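Local coordinates for protein methyltransferase FkbM (Methylobacillus flagellatus KT, PDB 2PY6) that probably transfers a methyl group, acting as a methyltransferase of the FkbM family, at residues 120-125 against 397-402. Sequence-based numbering, arbitrary orientation.
Sequences CRYDGP and HTPDRW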
loop_
_atom_site.group_PDB
_atom_site.type_symbol
_atom_site.label_atom_id
_atom_site.label_comp_id
_atom_site.label_asym_id
_atom_site.label_seq_id
_atom_site.Cartn_x
_atom_site.Cartn_y
_atom_site.Cartn_z
ATOM N N CYS A 120 -15.980 -8.336 -13.181
ATOM C CA CYS A 120 -14.691 -7.712 -13.440
ATOM C C CYS A 120 -14.651 -7.088 -14.831
ATOM O O CYS A 120 -15.219 -7.635 -15.784
ATOM C CB CYS A 120 -13.589 -8.720 -13.249
ATOM S SG CYS A 120 -13.588 -9.376 -11.538
ATOM N N ARG A 121 -14.055 -5.893 -14.898
ATOM C CA ARG A 121 -13.979 -5.093 -16.115
ATOM C C ARG A 121 -12.558 -4.955 -16.622
ATOM O O ARG A 121 -12.380 -4.586 -17.784
ATOM C CB ARG A 121 -14.503 -3.667 -15.875
ATOM C CG ARG A 121 -15.831 -3.510 -15.139
ATOM C CD ARG A 121 -17.005 -4.011 -15.903
ATOM N NE ARG A 121 -17.407 -3.117 -16.992
ATOM C CZ ARG A 121 -18.506 -3.292 -17.727
ATOM N NH1 ARG A 121 -19.292 -4.337 -17.515
ATOM N NH2 ARG A 121 -18.820 -2.424 -18.684
ATOM N N TYR A 122 -11.562 -5.222 -15.769
ATOM C CA TYR A 122 -10.168 -5.078 -16.142
ATOM C C TYR A 122 -9.476 -6.425 -16.393
ATOM O O TYR A 122 -9.843 -7.450 -15.825
ATOM C CB TYR A 122 -9.449 -4.112 -15.181
ATOM C CG TYR A 122 -10.205 -2.758 -15.133
ATOM C CD1 TYR A 122 -10.498 -2.042 -16.320
ATOM C CD2 TYR A 122 -10.643 -2.212 -13.923
ATOM C CE1 TYR A 122 -11.202 -0.839 -16.292
ATOM C CE2 TYR A 122 -11.346 -1.004 -13.893
ATOM C CZ TYR A 122 -11.625 -0.330 -15.079
ATOM O OH TYR A 122 -12.311 0.868 -15.038
ATOM N N ASP A 123 -8.502 -6.377 -17.307
ATOM C CA ASP A 123 -7.891 -7.559 -17.890
ATOM C C ASP A 123 -7.495 -8.657 -16.931
ATOM O O ASP A 123 -7.838 -9.804 -17.150
ATOM C CB ASP A 123 -6.662 -7.204 -18.771
ATOM C CG ASP A 123 -7.045 -6.532 -20.093
ATOM O OD1 ASP A 123 -8.222 -6.542 -20.503
ATOM O OD2 ASP A 123 -6.145 -5.980 -20.732
ATOM N N GLY A 124 -6.730 -8.301 -15.910
ATOM C CA GLY A 124 -6.229 -9.291 -14.969
ATOM C C GLY A 124 -7.332 -10.103 -14.333
ATOM O O GLY A 124 -7.391 -11.291 -14.533
ATOM N N PRO A 125 -8.204 -9.457 -13.565
ATOM C CA PRO A 125 -9.305 -10.159 -12.903
ATOM C C PRO A 125 -10.350 -10.758 -13.868
ATOM O O PRO A 125 -10.814 -11.872 -13.643
ATOM C CB PRO A 125 -9.953 -9.058 -12.018
ATOM C CG PRO A 125 -9.011 -7.971 -11.949
ATOM C CD PRO A 125 -8.166 -8.037 -13.183
ATOM N N HIS A 397 -12.135 7.233 -24.764
ATOM C CA HIS A 397 -10.973 7.386 -23.876
ATOM C C HIS A 397 -10.839 6.580 -22.553
ATOM O O HIS A 397 -10.073 6.994 -21.675
ATOM C CB HIS A 397 -10.810 8.847 -23.510
ATOM C CG HIS A 397 -10.550 9.752 -24.655
ATOM N ND1 HIS A 397 -9.278 10.086 -25.062
ATOM C CD2 HIS A 397 -11.399 10.439 -25.463
ATOM C CE1 HIS A 397 -9.351 10.931 -26.084
ATOM N NE2 HIS A 397 -10.626 11.177 -26.333
ATOM N N THR A 398 -11.561 5.480 -22.391
ATOM C CA THR A 398 -11.343 4.590 -21.252
ATOM C C THR A 398 -11.397 3.145 -21.761
ATOM O O THR A 398 -11.840 2.905 -22.877
ATOM C CB THR A 398 -12.415 4.745 -20.098
ATOM O OG1 THR A 398 -13.720 4.376 -20.571
ATOM C CG2 THR A 398 -12.450 6.147 -19.525
ATOM N N PRO A 399 -10.911 2.184 -20.958
ATOM C CA PRO A 399 -11.132 0.770 -21.274
ATOM C C PRO A 399 -12.578 0.316 -20.987
ATOM O O PRO A 399 -12.874 -0.841 -21.178
ATOM C CB PRO A 399 -10.197 0.017 -20.319
ATOM C CG PRO A 399 -9.460 1.054 -19.563
ATOM C CD PRO A 399 -10.093 2.363 -19.744
ATOM N N ASP A 400 -13.466 1.211 -20.538
ATOM C CA ASP A 400 -14.829 0.829 -20.204
ATOM C C ASP A 400 -15.773 1.667 -21.068
ATOM O O ASP A 400 -15.356 2.177 -22.105
ATOM C CB ASP A 400 -15.039 0.989 -18.686
ATOM C CG ASP A 400 -16.142 0.074 -18.153
ATOM O OD1 ASP A 400 -17.151 -0.116 -18.872
ATOM O OD2 ASP A 400 -16.018 -0.439 -17.024
ATOM N N ARG A 401 -17.030 1.823 -20.671
ATOM C CA ARG A 401 -18.008 2.538 -21.514
ATOM C C ARG A 401 -18.037 4.045 -21.329
ATOM O O ARG A 401 -18.695 4.768 -22.071
ATOM C CB ARG A 401 -19.404 1.876 -21.423
ATOM C CG ARG A 401 -19.991 1.677 -20.065
ATOM C CD ARG A 401 -21.206 0.774 -20.111
ATOM N NE ARG A 401 -22.350 1.397 -20.761
ATOM C CZ ARG A 401 -23.540 0.818 -20.891
ATOM N NH1 ARG A 401 -23.750 -0.398 -20.417
ATOM N NH2 ARG A 401 -24.524 1.479 -21.487
ATOM N N TRP A 402 -17.209 4.540 -20.426
ATOM C CA TRP A 402 -17.152 5.961 -20.135
ATOM C C TRP A 402 -16.189 6.692 -21.073
ATOM O O TRP A 402 -15.203 6.142 -21.536
ATOM C CB TRP A 402 -16.646 6.188 -18.703
ATOM C CG TRP A 402 -17.011 5.091 -17.734
ATOM C CD1 TRP A 402 -16.146 4.335 -16.974
ATOM C CD2 TRP A 402 -18.325 4.564 -17.487
ATOM N NE1 TRP A 402 -16.850 3.419 -16.232
ATOM C CE2 TRP A 402 -18.185 3.530 -16.534
ATOM C CE3 TRP A 402 -19.603 4.881 -17.964
ATOM C CZ2 TRP A 402 -19.274 2.814 -16.052
ATOM C CZ3 TRP A 402 -20.687 4.171 -17.474
ATOM C CH2 TRP A 402 -20.513 3.146 -16.537
HETATM O O HOH W 1 -11.461 -3.192 -19.731
#
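P399 and Y122 supply the apolar end of this contact, P399 CG lying 4.2 Å from Y122 CE1 with the pyrrolidine and phenol rings crossing obliquely. Within 120-125, R121 CB sits over the centre of one face of the phenol ring. A water ties the two backbones together: it donates to R121 O and to P399 O, the latter at 3.1 Å.

D400 carries the polar contact. Its backbone N donates back to T398 OG1 at 3.2 Å, an ST turn that shapes the loop. Chi1 (-155°) sets D400 CG anti to the backbone N, and the carboxylate lies at the edge of the R121 guanidinium, the two planes only 21° apart. R121 NE donates to D400 OD2 at 3.0 Å, while R121 NH2 donates to D400 OD1 at 2.9 Å in a nearly straight bond (171°). NE and NH2 thus each take one oxygen, both on the syn side, a side-on bidentate salt bridge. Bends at chi2 and chi3 turn R121 NE toward D400; separately, R121 CG lies 3.6 Å from D400 OD2. On its anti side D400 OD1 accepts from R401 N at 2.6 Å, so two donors grip this oxygen and help fix the carboxylate's rotation.

R401 then passes its CD 4.2 Å from R121 NH2. The two like charges are probably offset by E144, which forms salt bridges with both arginines; R401 NH2 also bonds D161 O.

The contact thus links two different sheets of the chain. It ties the turn between strand 114-118 of the N-terminal six-stranded sheet and helix 123-135, with Y122 as N-cap residue, to the hairpin loop between antiparallel strands 392-396 and 404-408 of the seven-stranded, methyltransferase-type sheet, while helix 143-149 contributes E144 and helix 184-199 packs against R401.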